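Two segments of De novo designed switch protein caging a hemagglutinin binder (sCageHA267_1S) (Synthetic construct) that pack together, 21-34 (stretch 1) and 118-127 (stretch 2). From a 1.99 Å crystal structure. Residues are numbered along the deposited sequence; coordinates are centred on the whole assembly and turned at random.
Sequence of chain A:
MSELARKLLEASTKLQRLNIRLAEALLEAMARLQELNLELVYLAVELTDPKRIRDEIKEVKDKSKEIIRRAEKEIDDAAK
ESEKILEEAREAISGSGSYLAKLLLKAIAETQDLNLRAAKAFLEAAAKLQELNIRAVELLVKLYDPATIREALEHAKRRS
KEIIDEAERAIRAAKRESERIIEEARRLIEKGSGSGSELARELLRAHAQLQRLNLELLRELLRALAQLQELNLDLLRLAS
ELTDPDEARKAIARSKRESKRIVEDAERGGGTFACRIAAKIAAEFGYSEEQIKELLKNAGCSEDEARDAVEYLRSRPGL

Stretch 1 21-34: RLAEALLEAMARLQ
Stretch 2 118-127: AAKAFLEAAA

Parallel helices that meet mainly through apolar side chains offer a simple lesson: large side chains pack against both small and large partners, each in a rotamer that brings it to the other helix. Residues 21-34 and 118-127 of this de novo designed switch protein provide a worked example. Both segments are helical throughout, with phi near -63° and psi near -41°, and both belong to longer helices. Their backbones are held by regular i to i+4 hydrogen bonds, such as Met30 N to Leu26 O at 3.0 Å and Ala126 N to Phe122 O at 3.0 Å. The axes run in the same direction, 2° from parallel, and approach to 11.3 Å. In register, the CA of Leu26 lies 7.4 Å from the CA of Leu123, and the CA of Met30 lies 7.3 Å from the CA of Ala126.

No hydrogen bond or salt bridge crosses the interface, and the two segments together bury 332 Å². Leu22, Leu26, Met30 and Leu33 all direct their CA-to-CB bonds toward the second helix, a spacing of four, four and three residues that keeps one side of the helix turned to its partner.

Leu26 is the centre of the contact. Its m,t rotamer (chi1 -69°, chi2 180°) spreads the two methyl groups among three residues of the partner. CD1 sits 4.2 Å from Ala119 CB and also 4.2 Å from Phe122 CD2, while CD2 meets Leu123 CD2 at 4.4 Å. Leu123 has a t,p rotamer (177°, 51°); although its CA-to-CB bond points sideways, this conformation still brings CD2 within reach of Leu26. One turn earlier, Leu22 adopts the same t,p combination (173°, 55°), and its CD2 rests 4.0 Å from Ala119 CB. The short side chain of Ala119 is thus contacted by leucines from two successive turns.

Phe122 supplies the one aromatic ring. With chi1 at 167° (t) and chi2 at 82°, the ring extends toward Met30, with CZ leading. Met30, present as selenomethionine, has chi1 -179° (t), chi2 -164° (t) and chi3 79° (p): two extended torsions carry the selenium away from its own backbone to the ring of Phe122 before the terminal methyl turns. Its SE lies 4.3 Å from Phe122 CZ, at the ring edge and near the ring plane, so this is an edge contact rather than packing on a face. Leu26 CD1 approaches the same ring obliquely.

At the C-terminal end, Leu33 repeats the m,t rotamer (-72°, 173°) and brings CD1 to 4.3 Å from Ala126 O, a van der Waals approach to the backbone.

Residues directed elsewhere obey different demands. Leu27, also t,p (-176°, 70°), points away from this partner yet is buried. Glu28 (t,m; chi3 -22°) and Arg32 (m,m,p; chi4 83°) curl together one turn apart: Arg32 NH1 donates to Glu28 OE2 at 2.7 Å and 170°, a salt bridge within the first helix, out of reach of the second.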

ATOM      1  N   ARG A  21       3.523   1.563   7.562  1.00 24.33           N
ATOM      2  CA  ARG A  21       2.437   2.209   8.296  1.00 30.69           C
ATOM      3  C   ARG A  21       1.410   2.827   7.352  1.00 26.35           C
ATOM      4  O   ARG A  21       0.204   2.761   7.606  1.00 31.08           O
ATOM      5  CB  ARG A  21       3.003   3.269   9.230  1.00 28.54           C
ATOM      6  CG  ARG A  21       3.509   2.709  10.540  1.00 35.50           C
ATOM      7  CD  ARG A  21       4.311   3.760  11.285  1.00 35.31           C
ATOM      8  NE  ARG A  21       4.860   3.229  12.529  1.00 40.49           N
ATOM      9  CZ  ARG A  21       5.864   3.782  13.199  1.00 39.66           C
ATOM     10  NH1 ARG A  21       6.433   4.888  12.743  1.00 38.49           N
ATOM     11  NH2 ARG A  21       6.299   3.229  14.324  1.00 38.75           N
ATOM     12  N   LEU A  22       1.880   3.461   6.277  1.00 27.19           N
ATOM     13  CA  LEU A  22       0.995   4.048   5.282  1.00 26.52           C
ATOM     14  C   LEU A  22       0.143   2.984   4.598  1.00 28.51           C
ATOM     15  O   LEU A  22      -1.071   3.180   4.394  1.00 24.52           O
ATOM     16  CB  LEU A  22       1.836   4.822   4.261  1.00 20.40           C
ATOM     17  CG  LEU A  22       1.145   5.386   3.022  1.00 24.18           C
ATOM     18  CD1 LEU A  22      -0.010   6.270   3.448  1.00 24.87           C
ATOM     19  CD2 LEU A  22       2.138   6.160   2.156  1.00 16.98           C
ATOM     20  N   ALA A  23       0.754   1.842   4.260  1.00 23.84           N
ATOM     21  CA  ALA A  23       0.009   0.760   3.625  1.00 28.17           C
ATOM     22  C   ALA A  23      -1.043   0.193   4.565  1.00 30.42           C
ATOM     23  O   ALA A  23      -2.142  -0.192   4.131  1.00 21.29           O
ATOM     24  CB  ALA A  23       0.961  -0.343   3.173  1.00 23.36           C
ATOM     25  N   GLU A  24      -0.721   0.111   5.853  1.00 22.04           N
ATOM     26  CA  GLU A  24      -1.722  -0.319   6.820  1.00 30.10           C
ATOM     27  C   GLU A  24      -2.899   0.658   6.877  1.00 28.35           C
ATOM     28  O   GLU A  24      -4.068   0.240   6.906  1.00 30.64           O
ATOM     29  CB  GLU A  24      -1.057  -0.496   8.185  1.00 30.01           C
ATOM     30  CG  GLU A  24      -0.329  -1.831   8.290  1.00 29.45           C
ATOM     31  CD  GLU A  24       0.755  -1.845   9.351  1.00 35.58           C
ATOM     32  OE1 GLU A  24       0.982  -0.793   9.994  1.00 36.04           O
ATOM     33  OE2 GLU A  24       1.366  -2.916   9.552  1.00 33.67           O
ATOM     34  N   ALA A  25      -2.610   1.963   6.846  1.00 28.52           N
ATOM     35  CA  ALA A  25      -3.666   2.973   6.867  1.00 28.54           C
ATOM     36  C   ALA A  25      -4.545   2.912   5.615  1.00 29.52           C
ATOM     37  O   ALA A  25      -5.773   3.023   5.701  1.00 27.12           O
ATOM     38  CB  ALA A  25      -3.045   4.358   7.007  1.00 30.13           C
ATOM     39  N   LEU A  26      -3.924   2.788   4.437  1.00 24.90           N
ATOM     40  CA  LEU A  26      -4.674   2.679   3.192  1.00 25.35           C
ATOM     41  C   LEU A  26      -5.532   1.424   3.172  1.00 28.49           C
ATOM     42  O   LEU A  26      -6.665   1.444   2.676  1.00 25.46           O
ATOM     43  CB  LEU A  26      -3.722   2.688   2.007  1.00 24.39           C
ATOM     44  CG  LEU A  26      -3.055   4.048   1.797  1.00 30.13           C
ATOM     45  CD1 LEU A  26      -2.118   4.008   0.598  1.00 29.99           C
ATOM     46  CD2 LEU A  26      -4.116   5.112   1.618  1.00 26.80           C
ATOM     47  N   LEU A  27      -5.008   0.322   3.711  1.00 22.38           N
ATOM     48  CA  LEU A  27      -5.813  -0.880   3.877  1.00 25.61           C
ATOM     49  C   LEU A  27      -7.006  -0.625   4.794  1.00 28.62           C
ATOM     50  O   LEU A  27      -8.133  -1.025   4.486  1.00 28.61           O
ATOM     51  CB  LEU A  27      -4.947  -2.007   4.431  1.00 27.42           C
ATOM     52  CG  LEU A  27      -5.690  -3.329   4.532  1.00 28.52           C
ATOM     53  CD1 LEU A  27      -5.939  -3.849   3.129  1.00 32.73           C
ATOM     54  CD2 LEU A  27      -4.892  -4.324   5.348  1.00 35.97           C
ATOM     55  N   GLU A  28      -6.769   0.025   5.936  1.00 26.97           N
ATOM     56  CA  GLU A  28      -7.852   0.354   6.853  1.00 28.07           C
ATOM     57  C   GLU A  28      -8.934   1.165   6.143  1.00 31.78           C
ATOM     58  O   GLU A  28     -10.116   0.819   6.197  1.00 29.99           O
ATOM     59  CB  GLU A  28      -7.308   1.122   8.055  1.00 27.98           C
ATOM     60  CG  GLU A  28      -8.265   1.210   9.248  1.00 33.46           C
ATOM     61  CD  GLU A  28      -9.279   2.361   9.145  1.00 37.53           C
ATOM     62  OE1 GLU A  28      -9.017   3.343   8.408  1.00 30.35           O
ATOM     63  OE2 GLU A  28     -10.346   2.278   9.804  1.00 39.91           O
ATOM     64  N   ALA A  29      -8.535   2.245   5.465  1.00 26.98           N
ATOM     65  CA  ALA A  29      -9.488   3.094   4.768  1.00 30.36           C
ATOM     66  C   ALA A  29     -10.253   2.324   3.710  1.00 31.86           C
ATOM     67  O   ALA A  29     -11.434   2.602   3.474  1.00 30.23           O
ATOM     68  CB  ALA A  29      -8.764   4.275   4.131  1.00 28.40           C
HETATM   69  N   MSE A  30      -9.600   1.368   3.056  1.00 28.50           N
HETATM   70  CA  MSE A  30     -10.252   0.536   2.057  1.00 34.41           C
HETATM   71  C   MSE A  30     -11.232  -0.411   2.744  1.00 30.91           C
HETATM   72  O   MSE A  30     -12.300  -0.712   2.208  1.00 32.89           O
HETATM   73  CB  MSE A  30      -9.207  -0.246   1.234  1.00 30.37           C
HETATM   74  CG  MSE A  30      -9.816  -1.136   0.142  1.00 37.26           C
HETATM   75 SE   MSE A  30      -8.549  -2.477  -0.527  1.00 52.55          SE
HETATM   76  CE  MSE A  30      -8.682  -3.768   0.932  1.00 39.02           C
ATOM     77  N   ALA A  31     -10.878  -0.861   3.953  1.00 29.42           N
ATOM     78  CA  ALA A  31     -11.825  -1.650   4.734  1.00 32.49           C
ATOM     79  C   ALA A  31     -13.048  -0.822   5.108  1.00 35.04           C
ATOM     80  O   ALA A  31     -14.185  -1.306   5.014  1.00 34.82           O
ATOM     81  CB  ALA A  31     -11.155  -2.210   5.984  1.00 34.37           C
ATOM     82  N   ARG A  32     -12.841   0.436   5.509  1.00 31.69           N
ATOM     83  CA  ARG A  32     -13.977   1.288   5.847  1.00 32.61           C
ATOM     84  C   ARG A  32     -14.853   1.545   4.631  1.00 34.57           C
ATOM     85  O   ARG A  32     -16.081   1.430   4.717  1.00 29.67           O
ATOM     86  CB  ARG A  32     -13.514   2.614   6.447  1.00 31.60           C
ATOM     87  CG  ARG A  32     -12.555   2.495   7.623  1.00 34.08           C
ATOM     88  CD  ARG A  32     -13.238   2.107   8.920  1.00 38.37           C
ATOM     89  NE  ARG A  32     -13.668   0.715   8.916  1.00 35.40           N
ATOM     90  CZ  ARG A  32     -12.886  -0.321   9.198  1.00 40.26           C
ATOM     91  NH1 ARG A  32     -11.603  -0.140   9.523  1.00 40.71           N
ATOM     92  NH2 ARG A  32     -13.391  -1.546   9.153  1.00 38.70           N
ATOM     93  N   LEU A  33     -14.245   1.899   3.490  1.00 31.01           N
ATOM     94  CA  LEU A  33     -15.029   2.145   2.274  1.00 33.23           C
ATOM     95  C   LEU A  33     -15.882   0.937   1.908  1.00 35.12           C
ATOM     96  O   LEU A  33     -17.066   1.070   1.564  1.00 30.90           O
ATOM     97  CB  LEU A  33     -14.109   2.495   1.108  1.00 28.58           C
ATOM     98  CG  LEU A  33     -13.426   3.857   1.085  1.00 31.97           C
ATOM     99  CD1 LEU A  33     -12.433   3.919  -0.071  1.00 27.86           C
ATOM    100  CD2 LEU A  33     -14.448   4.979   0.983  1.00 31.51           C
ATOM    101  N   GLN A  34     -15.276  -0.253   1.939  1.00 34.41           N
ATOM    102  CA  GLN A  34     -16.009  -1.478   1.638  1.00 34.31           C
ATOM    103  C   GLN A  34     -17.159  -1.680   2.610  1.00 33.94           C
ATOM    104  O   GLN A  34     -18.266  -2.072   2.213  1.00 36.10           O
ATOM    105  CB  GLN A  34     -15.062  -2.678   1.697  1.00 35.02           C
ATOM    106  CG  GLN A  34     -15.732  -4.005   1.417  1.00 33.16           C
ATOM    107  CD  GLN A  34     -16.133  -4.147  -0.031  1.00 35.03           C
ATOM    108  OE1 GLN A  34     -16.025  -3.203  -0.819  1.00 38.55           O
ATOM    109  NE2 GLN A  34     -16.575  -5.339  -0.403  1.00 34.76           N
ATOM    110  N   ALA A 118       3.043   6.351  -6.102  1.00 27.55           N
ATOM    111  CA  ALA A 118       2.316   5.104  -6.303  1.00 28.56           C
ATOM    112  C   ALA A 118       1.223   4.932  -5.254  1.00 30.41           C
ATOM    113  O   ALA A 118       0.122   4.470  -5.568  1.00 26.27           O
ATOM    114  CB  ALA A 118       3.292   3.924  -6.287  1.00 29.63           C
ATOM    115  N   ALA A 119       1.500   5.315  -4.004  1.00 27.28           N
ATOM    116  CA  ALA A 119       0.460   5.290  -2.977  1.00 27.22           C
ATOM    117  C   ALA A 119      -0.704   6.215  -3.332  1.00 28.17           C
ATOM    118  O   ALA A 119      -1.873   5.862  -3.119  1.00 32.53           O
ATOM    119  CB  ALA A 119       1.067   5.677  -1.629  1.00 23.69           C
ATOM    120  N   LYS A 120      -0.407   7.401  -3.876  1.00 29.10           N
ATOM    121  CA  LYS A 120      -1.457   8.307  -4.347  1.00 31.43           C
ATOM    122  C   LYS A 120      -2.230   7.701  -5.503  1.00 30.36           C
ATOM    123  O   LYS A 120      -3.463   7.793  -5.554  1.00 33.89           O
ATOM    124  CB  LYS A 120      -0.857   9.652  -4.770  1.00 34.28           C
ATOM    125  CG  LYS A 120      -0.749  10.669  -3.659  1.00 39.26           C
ATOM    126  CD  LYS A 120      -0.365  12.093  -4.130  1.00 46.15           C
ATOM    127  CE  LYS A 120       1.124  12.296  -4.328  1.00 46.72           C
ATOM    128  NZ  LYS A 120       1.597  11.991  -5.661  1.00 55.43           N
ATOM    129  N   ALA A 121      -1.522   7.083  -6.448  1.00 29.34           N
ATOM    130  CA  ALA A 121      -2.199   6.407  -7.541  1.00 29.33           C
ATOM    131  C   ALA A 121      -3.144   5.335  -7.024  1.00 31.57           C
ATOM    132  O   ALA A 121      -4.251   5.182  -7.543  1.00 32.73           O
ATOM    133  CB  ALA A 121      -1.176   5.812  -8.503  1.00 33.79           C
ATOM    134  N   PHE A 122      -2.741   4.583  -5.994  1.00 29.52           N
ATOM    135  CA  PHE A 122      -3.639   3.549  -5.492  1.00 28.04           C
ATOM    136  C   PHE A 122      -4.883   4.157  -4.854  1.00 30.68           C
ATOM    137  O   PHE A 122      -6.006   3.667  -5.062  1.00 26.77           O
ATOM    138  CB  PHE A 122      -2.931   2.647  -4.485  1.00 29.40           C
ATOM    139  CG  PHE A 122      -3.875   1.773  -3.707  1.00 27.28           C
ATOM    140  CD1 PHE A 122      -4.352   0.590  -4.252  1.00 28.52           C
ATOM    141  CD2 PHE A 122      -4.302   2.148  -2.436  1.00 26.82           C
ATOM    142  CE1 PHE A 122      -5.250  -0.211  -3.546  1.00 31.87           C
ATOM    143  CE2 PHE A 122      -5.200   1.357  -1.724  1.00 31.36           C
ATOM    144  CZ  PHE A 122      -5.676   0.177  -2.279  1.00 31.73           C
ATOM    145  N   LEU A 123      -4.707   5.211  -4.059  1.00 25.72           N
ATOM    146  CA  LEU A 123      -5.846   5.794  -3.370  1.00 28.71           C
ATOM    147  C   LEU A 123      -6.833   6.388  -4.365  1.00 33.50           C
ATOM    148  O   LEU A 123      -8.052   6.323  -4.161  1.00 24.96           O
ATOM    149  CB  LEU A 123      -5.366   6.846  -2.371  1.00 25.15           C
ATOM    150  CG  LEU A 123      -6.462   7.592  -1.612  1.00 30.07           C
ATOM    151  CD1 LEU A 123      -7.449   6.627  -0.976  1.00 28.70           C
ATOM    152  CD2 LEU A 123      -5.871   8.523  -0.559  1.00 25.12           C
ATOM    153  N   GLU A 124      -6.326   6.943  -5.467  1.00 29.95           N
ATOM    154  CA  GLU A 124      -7.212   7.532  -6.455  1.00 32.05           C
ATOM    155  C   GLU A 124      -8.080   6.463  -7.112  1.00 32.30           C
ATOM    156  O   GLU A 124      -9.297   6.653  -7.276  1.00 28.88           O
ATOM    157  CB  GLU A 124      -6.383   8.338  -7.463  1.00 33.76           C
ATOM    158  CG  GLU A 124      -5.799   9.624  -6.830  1.00 40.57           C
ATOM    159  CD  GLU A 124      -4.715  10.328  -7.671  1.00 47.25           C
ATOM    160  OE1 GLU A 124      -4.313  11.466  -7.305  1.00 45.39           O
ATOM    161  OE2 GLU A 124      -4.257   9.750  -8.685  1.00 48.13           O
ATOM    162  N   ALA A 125      -7.496   5.301  -7.415  1.00 31.81           N
ATOM    163  CA  ALA A 125      -8.295   4.188  -7.926  1.00 29.18           C
ATOM    164  C   ALA A 125      -9.326   3.731  -6.908  1.00 31.45           C
ATOM    165  O   ALA A 125     -10.434   3.337  -7.277  1.00 25.87           O
ATOM    166  CB  ALA A 125      -7.400   3.015  -8.324  1.00 32.01           C
ATOM    167  N   ALA A 126      -8.991   3.764  -5.619  1.00 30.48           N
ATOM    168  CA  ALA A 126      -9.989   3.371  -4.624  1.00 26.88           C
ATOM    169  C   ALA A 126     -11.126   4.384  -4.544  1.00 27.56           C
ATOM    170  O   ALA A 126     -12.297   4.005  -4.372  1.00 28.23           O
ATOM    171  CB  ALA A 126      -9.326   3.189  -3.254  1.00 28.46           C
ATOM    172  N   ALA A 127     -10.816   5.678  -4.670  1.00 26.90           N
ATOM    173  CA  ALA A 127     -11.884   6.680  -4.694  1.00 25.69           C
ATOM    174  C   ALA A 127     -12.758   6.534  -5.933  1.00 30.11           C
ATOM    175  O   ALA A 127     -13.990   6.649  -5.848  1.00 29.33           O
ATOM    176  CB  ALA A 127     -11.299   8.090  -4.630  1.00 28.78           C
TER